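Local coordinates for S-adenosylmethionine dependent methyltransferase (PDB 3BKW), which probably acts as a methyltransferase that uses S-adenosylmethionine as methyl donor, at residues 55-58 with 59-62; 127-130 with 131-134; 215-218 with 219-222; 228-231 with 232-235. All coordinates share one frame; numbering follows the deposited sequence.

Contact 1 of 4, residues 55-58 with 59-62; sequences GWFC and RWAH
Ala61 N donates to Phe57 O over 2.8 Å, the shortest of four backbone bonds that wind the first turns of helix 56-63. Gly55 stands at the N-cap, and its carbonyl takes the first of these bonds, from Arg59 N at 3.0 Å; Trp60 N to Trp56 O and His62 N to Cys58 O continue the series. The Arg59 chain turns at chi3 (-67°), bringing its guanidinium back toward the helix start. There the group lies with one face above Gly55 O, while NH2 sits over the rim of one face of the Trp56 indole, 3.6 Å from Trp56 CE3. The two planes are 64° apart, so the guanidinium meets the ring by its NH2 end and does not stack flat on it. Its firmer partner is Phe54, whose carbonyl O accepts from Arg59 NH1 and whose ring forms a cation-pi pair with it. The backbone angles of Gly55 would press a CB against the carbonyl O of the preceding residue, which suits glycine. On another side of the helix, Phe57 has CG anti to the backbone N (chi1 171°), which carries its ring forward along the helix. Ala61 CB sits over the rim of one ring face, and Phe57 CE1 touches Trp60 CE3 at 3.7 Å, the two rings slid apart with little overlap. Cys58 and Ala61 press on strands 46-50 and 68-73, Phe57 on 46-50, whereas Trp56 is exposed. The contact thus makes the N-terminal turns of the helix in the beta-alpha-beta unit 46-50, 56-63, 68-73 of the Rossmann-like methyltransferase fold, its N-cap closing the glycine-rich loop after strand 46-50.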
# COMPACT_ATOMS: atom_id res chain seq x y z
N GLY A 55 12.22 -19.71 -17.00
CA GLY A 55 13.28 -18.73 -17.25
C GLY A 55 12.94 -17.61 -18.21
O GLY A 55 13.85 -16.99 -18.76
N TRP A 56 11.65 -17.30 -18.38
CA TRP A 56 11.22 -16.24 -19.30
C TRP A 56 11.88 -14.89 -18.99
O TRP A 56 12.41 -14.23 -19.88
CB TRP A 56 9.70 -16.06 -19.29
CG TRP A 56 8.88 -17.21 -19.72
CD1 TRP A 56 8.12 -18.01 -18.93
CD2 TRP A 56 8.71 -17.68 -21.06
NE1 TRP A 56 7.48 -18.97 -19.69
CE2 TRP A 56 7.82 -18.78 -21.00
CE3 TRP A 56 9.22 -17.29 -22.31
CZ2 TRP A 56 7.43 -19.50 -22.15
CZ3 TRP A 56 8.84 -18.00 -23.46
CH2 TRP A 56 7.95 -19.10 -23.36
N PHE A 57 11.86 -14.51 -17.71
CA PHE A 57 12.47 -13.26 -17.28
C PHE A 57 14.00 -13.32 -17.42
O PHE A 57 14.62 -12.32 -17.81
CB PHE A 57 12.08 -12.86 -15.85
CG PHE A 57 12.86 -11.69 -15.34
CD1 PHE A 57 12.50 -10.40 -15.68
CD2 PHE A 57 14.01 -11.89 -14.58
CE1 PHE A 57 13.25 -9.30 -15.23
CE2 PHE A 57 14.77 -10.81 -14.13
CZ PHE A 57 14.38 -9.50 -14.46
N CYS A 58 14.59 -14.47 -17.06
CA CYS A 58 16.05 -14.66 -17.15
C CYS A 58 16.55 -14.38 -18.56
O CYS A 58 17.53 -13.63 -18.74
CB CYS A 58 16.46 -16.07 -16.73
SG CYS A 58 16.16 -16.39 -14.99
N ARG A 59 15.88 -14.96 -19.56
CA ARG A 59 16.21 -14.72 -20.96
C ARG A 59 15.96 -13.28 -21.39
O ARG A 59 16.78 -12.71 -22.10
CB ARG A 59 15.51 -15.70 -21.90
CG ARG A 59 16.06 -17.12 -21.78
CD ARG A 59 15.47 -18.06 -22.82
NE ARG A 59 14.05 -18.31 -22.60
CZ ARG A 59 13.54 -19.07 -21.63
NH1 ARG A 59 14.32 -19.70 -20.76
NH2 ARG A 59 12.22 -19.20 -21.54
N TRP A 60 14.84 -12.69 -20.95
CA TRP A 60 14.56 -11.27 -21.24
C TRP A 60 15.69 -10.38 -20.72
O TRP A 60 16.18 -9.51 -21.43
CB TRP A 60 13.19 -10.84 -20.67
CG TRP A 60 12.91 -9.37 -20.85
CD1 TRP A 60 12.29 -8.79 -21.90
CD2 TRP A 60 13.29 -8.29 -19.96
NE1 TRP A 60 12.25 -7.43 -21.73
CE2 TRP A 60 12.88 -7.09 -20.57
CE3 TRP A 60 13.96 -8.24 -18.74
CZ2 TRP A 60 13.06 -5.84 -19.96
CZ3 TRP A 60 14.16 -7.00 -18.13
CH2 TRP A 60 13.72 -5.81 -18.76
N ALA A 61 16.09 -10.61 -19.47
CA ALA A 61 17.14 -9.82 -18.83
C ALA A 61 18.47 -9.94 -19.57
O ALA A 61 19.16 -8.94 -19.78
CB ALA A 61 17.30 -10.20 -17.37
N HIS A 62 18.82 -11.17 -19.94
CA HIS A 62 20.04 -11.42 -20.72
C HIS A 62 19.96 -10.70 -22.08
O HIS A 62 20.89 -10.00 -22.47
CB HIS A 62 20.27 -12.92 -20.94
CG HIS A 62 21.51 -13.21 -21.73
ND1 HIS A 62 22.77 -13.25 -21.16
CD2 HIS A 62 21.70 -13.41 -23.06
CE1 HIS A 62 23.67 -13.50 -22.09
NE2 HIS A 62 23.04 -13.61 -23.25

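Contact 2 of 4, residues 127-130 with 131-134; sequences FRTV and HQAL. With EDO (1,2-ethanediol), chain E.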
# COMPACT_ATOMS: atom_id res chain seq x y z
N PHE A 127 12.99 -11.49 2.75
CA PHE A 127 13.34 -10.09 2.53
C PHE A 127 14.72 -9.75 3.10
O PHE A 127 15.51 -9.06 2.46
CB PHE A 127 12.31 -9.13 3.16
CG PHE A 127 10.93 -9.13 2.54
CD1 PHE A 127 10.68 -9.59 1.25
CD2 PHE A 127 9.88 -8.53 3.23
CE1 PHE A 127 9.41 -9.52 0.69
CE2 PHE A 127 8.60 -8.46 2.69
CZ PHE A 127 8.36 -8.94 1.41
N ARG A 128 15.01 -10.22 4.31
CA ARG A 128 16.33 -9.97 4.93
C ARG A 128 17.45 -10.61 4.12
O ARG A 128 18.52 -10.01 3.96
CB ARG A 128 16.37 -10.41 6.38
CG ARG A 128 15.41 -9.63 7.25
CD ARG A 128 15.51 -10.04 8.70
NE ARG A 128 15.18 -11.45 9.03
CZ ARG A 128 13.99 -11.90 9.46
NH1 ARG A 128 12.95 -11.11 9.59
NH2 ARG A 128 13.85 -13.20 9.75
N THR A 129 17.19 -11.80 3.59
CA THR A 129 18.15 -12.52 2.75
C THR A 129 18.41 -11.77 1.46
O THR A 129 19.57 -11.59 1.05
CB THR A 129 17.66 -13.95 2.51
OG1 THR A 129 17.66 -14.64 3.76
CG2 THR A 129 18.55 -14.72 1.54
N VAL A 130 17.34 -11.30 0.82
CA VAL A 130 17.47 -10.50 -0.40
C VAL A 130 18.21 -9.19 -0.10
O VAL A 130 19.10 -8.80 -0.86
CB VAL A 130 16.10 -10.29 -1.09
CG1 VAL A 130 16.22 -9.28 -2.27
CG2 VAL A 130 15.55 -11.63 -1.59
N HIS A 131 17.88 -8.54 1.02
CA HIS A 131 18.54 -7.28 1.38
C HIS A 131 20.07 -7.45 1.46
O HIS A 131 20.80 -6.67 0.85
CB HIS A 131 17.97 -6.71 2.69
CG HIS A 131 18.56 -5.39 3.08
ND1 HIS A 131 19.72 -5.29 3.83
CD2 HIS A 131 18.15 -4.13 2.85
CE1 HIS A 131 19.99 -4.02 4.04
NE2 HIS A 131 19.06 -3.29 3.46
N GLN A 132 20.55 -8.47 2.16
CA GLN A 132 22.01 -8.69 2.28
C GLN A 132 22.70 -9.10 0.96
O GLN A 132 23.89 -8.83 0.78
CB GLN A 132 22.37 -9.63 3.44
CG GLN A 132 21.92 -11.07 3.34
CD GLN A 132 22.81 -11.96 2.50
OE1 GLN A 132 24.03 -12.00 2.69
NE2 GLN A 132 22.20 -12.71 1.59
N ALA A 133 21.94 -9.76 0.07
CA ALA A 133 22.43 -10.18 -1.24
C ALA A 133 22.59 -9.01 -2.20
O ALA A 133 23.38 -9.09 -3.14
CB ALA A 133 21.49 -11.23 -1.86
N LEU A 134 21.83 -7.93 -1.98
CA LEU A 134 21.87 -6.75 -2.86
C LEU A 134 22.99 -5.81 -2.46
O LEU A 134 23.25 -5.58 -1.27
CB LEU A 134 20.53 -6.00 -2.82
CG LEU A 134 19.35 -6.66 -3.54
CD1 LEU A 134 18.02 -6.00 -3.18
CD2 LEU A 134 19.58 -6.66 -5.04
C1 EDO E . 9.97 -13.49 11.24
O1 EDO E . 10.81 -13.39 10.08
C2 EDO E . 10.59 -12.72 12.40
O2 EDO E . 10.86 -11.34 12.06
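From Phe127 to Ala133 the backbone completes helix 123-133 with bonds four residues apart, His131 N to Phe127 O, Gln132 N to Arg128 O and Ala133 N to Thr129 O, before Leu134 leaves helical angles with a weak bond from its N to Val130 O. The side chain of Gln132 adds a further link. Its CG takes the crowded position between the backbone N and the carbonyl carbon (chi1 65°), and a second bend at chi2 folds the amide back along the helix. NE2 then reaches Thr129 O at 2.9 Å, in the carbonyl plane and on a lone pair, with the acceptor somewhat out of the amide plane. Thr129 O is thereby gripped twice, the other donor being Ala133 N at 3.2 Å. Gln132 NE2 also donates to Leu103 O, so the amide bridges the helix end and a neighbouring loop. On the buried side, Val130 and Leu134 lie alongside each other pointing the same way, with Val130 CG1 3.9 Å from Leu134 CD1. Val130 and Phe127 also rest on Phe140 of strand 138-145. At the exposed side, the Arg128 guanidinium meets an ethanediol, probably from the crystallisation liquor, at its edge: O1 of the diol accepts from both Arg128 NH1, at 3.2 Å, and Arg128 NH2, at 3.1 Å. Asp122 OD1 binds the same molecule. Together these features make the amphipathic C-terminal turns of a helix in a Rossmann-like fold, the connection between parallel strands 108-114 and 138-145, with its apolar side against strand 138-145 and helix 194-203.

Contact 3 of 4, residues 215-218 with 219-222; sequences CPTD and AQIT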
# COMPACT_ATOMS: atom_id res chain seq x y z
N CYS A 215 -3.58 -2.63 -12.71
CA CYS A 215 -4.77 -2.30 -13.48
C CYS A 215 -4.38 -2.32 -14.95
O CYS A 215 -3.46 -1.59 -15.37
CB CYS A 215 -5.28 -0.91 -13.11
SG CYS A 215 -6.78 -0.48 -14.03
N PRO A 216 -5.08 -3.15 -15.76
CA PRO A 216 -4.76 -3.14 -17.18
C PRO A 216 -5.14 -1.80 -17.82
O PRO A 216 -6.08 -1.12 -17.36
CB PRO A 216 -5.62 -4.27 -17.73
CG PRO A 216 -6.76 -4.32 -16.84
CD PRO A 216 -6.22 -4.05 -15.48
N THR A 217 -4.40 -1.40 -18.85
CA THR A 217 -4.69 -0.15 -19.53
C THR A 217 -5.90 -0.37 -20.46
O THR A 217 -6.24 -1.53 -20.78
CB THR A 217 -3.50 0.33 -20.39
OG1 THR A 217 -3.27 -0.59 -21.46
CG2 THR A 217 -2.24 0.46 -19.55
N ASP A 218 -6.54 0.72 -20.88
CA ASP A 218 -7.64 0.64 -21.84
C ASP A 218 -7.18 -0.05 -23.13
O ASP A 218 -7.92 -0.87 -23.68
CB ASP A 218 -8.23 2.03 -22.15
CG ASP A 218 -9.04 2.62 -20.98
OD1 ASP A 218 -9.25 1.95 -19.94
OD2 ASP A 218 -9.48 3.79 -21.11
N ALA A 219 -5.95 0.25 -23.59
CA ALA A 219 -5.36 -0.41 -24.77
C ALA A 219 -5.21 -1.93 -24.59
O ALA A 219 -5.44 -2.68 -25.52
CB ALA A 219 -4.02 0.22 -25.14
N GLN A 220 -4.83 -2.37 -23.39
CA GLN A 220 -4.74 -3.81 -23.07
C GLN A 220 -6.12 -4.48 -23.12
O GLN A 220 -6.25 -5.61 -23.60
CB GLN A 220 -4.10 -4.08 -21.71
CG GLN A 220 -2.60 -3.90 -21.71
CD GLN A 220 -2.02 -4.18 -20.35
OE1 GLN A 220 -2.33 -3.49 -19.37
NE2 GLN A 220 -1.18 -5.21 -20.27
N ILE A 221 -7.12 -3.78 -22.59
CA ILE A 221 -8.51 -4.26 -22.58
C ILE A 221 -9.07 -4.36 -24.01
O ILE A 221 -9.83 -5.28 -24.30
CB ILE A 221 -9.42 -3.38 -21.67
CG1 ILE A 221 -8.97 -3.51 -20.20
CG2 ILE A 221 -10.90 -3.80 -21.78
CD1 ILE A 221 -9.55 -2.48 -19.25
N THR A 222 -8.70 -3.43 -24.89
CA THR A 222 -9.13 -3.47 -26.29
C THR A 222 -8.52 -4.70 -27.00
O THR A 222 -9.21 -5.37 -27.77
CB THR A 222 -8.79 -2.16 -27.03
OG1 THR A 222 -9.44 -1.08 -26.36
CG2 THR A 222 -9.25 -2.20 -28.50
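Thr217 and Gln220 form a capping box at the start of helix 218-223; Ala219, between them, puts its CB 3.8 Å from Thr217 OG1. Gln220 comes next and closes the box with two reciprocal bonds. Its backbone N donates to Thr217 OG1 at 3.1 Å, while its side-chain OE1 accepts from Thr217 N at 3.0 Å, in the carbonyl plane and on a lone pair. The threonine hydroxyl can take the first bond because chi1 of Thr217 (65°) sets OG1 between the backbone N and the carbonyl carbon. With CG anti to the carbonyl carbon (chi1 -76°) the glutamine chain heads back toward the helix start, crossing the threonine side chain at about a right angle, and its extended course beyond CG carries OE1 to Thr217 N, close to Pro216 CA. The other end of the amide is held as well, since Gln220 NE2 donates to Ala30 O, so both its polar atoms are engaged and its rotation is fixed. With an alanine in place of Gln220, the bond from its backbone N could remain, but Thr217 N would probably lose its acceptor and Ala30 O this donor. Ile221 N then donates to Thr217 O at 3.0 Å, the first backbone bond of the helix. Its side chain turns back toward the preceding loop, where CG1 and CD1 both approach Pro216 CG obliquely, each at 4.1 Å, one apolar patch at an otherwise largely exposed helix start. Last comes Thr222, whose N donates to Asp218 O at 2.9 Å and whose OG1 lies 3.1 Å from that same Asp218 O.

Contact 4 of 4, residues 228-231 with 232-235; sequences AEEL and DRPM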
# COMPACT_ATOMS: atom_id res chain seq x y z
N ALA A 228 -11.23 -6.57 -19.00
CA ALA A 228 -12.19 -5.57 -18.50
C ALA A 228 -12.63 -5.81 -17.03
O ALA A 228 -12.74 -4.86 -16.25
CB ALA A 228 -13.43 -5.47 -19.43
N GLU A 229 -12.84 -7.08 -16.66
CA GLU A 229 -13.23 -7.42 -15.27
C GLU A 229 -12.16 -7.05 -14.22
O GLU A 229 -12.49 -6.83 -13.06
CB GLU A 229 -13.64 -8.90 -15.15
CG GLU A 229 -12.50 -9.90 -15.25
CD GLU A 229 -12.97 -11.33 -15.19
OE1 GLU A 229 -13.96 -11.69 -15.87
OE2 GLU A 229 -12.33 -12.11 -14.47
N GLU A 230 -10.91 -6.94 -14.65
CA GLU A 230 -9.80 -6.59 -13.75
C GLU A 230 -9.92 -5.14 -13.22
O GLU A 230 -9.25 -4.81 -12.25
CB GLU A 230 -8.44 -6.83 -14.42
CG GLU A 230 -8.24 -8.24 -15.08
CD GLU A 230 -8.36 -9.40 -14.10
OE1 GLU A 230 -8.19 -9.17 -12.90
OE2 GLU A 230 -8.60 -10.54 -14.55
N LEU A 231 -10.77 -4.31 -13.84
CA LEU A 231 -11.05 -2.95 -13.32
C LEU A 231 -11.76 -2.94 -11.97
O LEU A 231 -11.65 -1.98 -11.20
CB LEU A 231 -11.87 -2.12 -14.32
CG LEU A 231 -11.18 -1.84 -15.66
CD1 LEU A 231 -12.10 -0.99 -16.54
CD2 LEU A 231 -9.84 -1.15 -15.50
N ASP A 232 -12.48 -4.02 -11.65
CA ASP A 232 -13.26 -4.10 -10.42
C ASP A 232 -12.48 -4.48 -9.18
O ASP A 232 -12.79 -3.99 -8.10
CB ASP A 232 -14.47 -5.01 -10.61
CG ASP A 232 -15.52 -4.38 -11.48
OD1 ASP A 232 -15.82 -3.18 -11.30
OD2 ASP A 232 -16.06 -5.09 -12.32
N ARG A 233 -11.48 -5.35 -9.33
CA ARG A 233 -10.63 -5.72 -8.22
C ARG A 233 -9.25 -6.15 -8.74
O ARG A 233 -9.18 -6.80 -9.77
CB ARG A 233 -11.28 -6.83 -7.38
CG ARG A 233 -11.45 -8.18 -8.09
CD ARG A 233 -10.33 -9.16 -7.73
NE ARG A 233 -10.51 -10.40 -8.46
CZ ARG A 233 -10.11 -10.64 -9.70
NH1 ARG A 233 -9.49 -9.72 -10.42
NH2 ARG A 233 -10.37 -11.83 -10.26
N PRO A 234 -8.19 -5.85 -7.98
CA PRO A 234 -6.86 -6.22 -8.42
C PRO A 234 -6.51 -7.68 -8.11
O PRO A 234 -6.78 -8.15 -7.00
CB PRO A 234 -5.96 -5.29 -7.61
CG PRO A 234 -6.68 -5.07 -6.35
CD PRO A 234 -8.15 -5.13 -6.69
N MSE A 235 -5.93 -8.37 -9.08
CA MSE A 235 -5.42 -9.71 -8.86
C MSE A 235 -4.01 -9.65 -8.26
O MSE A 235 -3.63 -10.56 -7.51
CB MSE A 235 -5.36 -10.52 -10.15
CG MSE A 235 -5.02 -11.96 -9.94
SE MSE A 235 -5.27 -12.99 -11.55
CE MSE A 235 -7.16 -12.74 -11.75
O HOH W 1 -10.11 -12.17 -13.26
O HOH W 2 -6.02 -7.84 -11.92
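Asp232, Glu230 and Arg233 lose the most surface in this turn, where a 3-10 segment gives way to the run into strand 236-242. Asp232 N closes the turn on Glu229 O at 3.1 Å. The Asp232 carboxylate is held by partners beyond the turn: OD2 in a salt bridge with Arg165 of the same chain, OD1 accepting from Arg171 N of the second subunit. Glu230 and Arg233 carry the charged core of the contact. Their side chains lie alongside each other, and Arg233 NH1 donates to Glu230 OE1 at 2.9 Å in a salt bridge. The oxygen lies practically in the guanidinium plane and is met on its syn side, the bond leaving the carboxylate plane by 31°. Arg233 gets there with CG between its backbone N and carbonyl carbon (chi1 66°) and a further bend at chi2, and its guanidinium also makes a cation-pi contact with Trp167. One water donates to Glu229 OE2 and Glu230 OE2 and accepts from Arg233 NH2 at 3.0 Å; a second donates to Glu230 OE1 at 2.7 Å and accepts from Met235 N at 2.9 Å. The side chains of Glu230 and Met235, a selenomethionine, cross obliquely, and the methyl Met235 CE comes 3.8 Å from Glu230 OE2. A leucine in place of Glu230 would probably leave Arg233 NH1 without its anionic mate and take one acceptor from each of the two waters. With one cation and two water donors converging on it, the Glu230 carboxylate is likely to be restrained from turning and to favour its ionised form.

How the contacts relate
All four contacts are local and follow one another along the chain; none nests in or crosses another. Contact 1 lies on the helix joining strands 46-50 and 68-73, contact 2 on the helix joining 108-114 and 138-145; their nearest atoms stay about 11 Å apart. Contacts 3 and 4 both belong to the excursion between antiparallel strands 207-213 and 236-242, contact 3 opening it and contact 4 leading back into the sheet. They touch: Cys215 SG packs on Leu231 CD2 at 3.5 Å, and Ile221 meets Ala228 and Leu231. This pair, on the opposite side of the chain's centre from contact 2, also meets the second subunit.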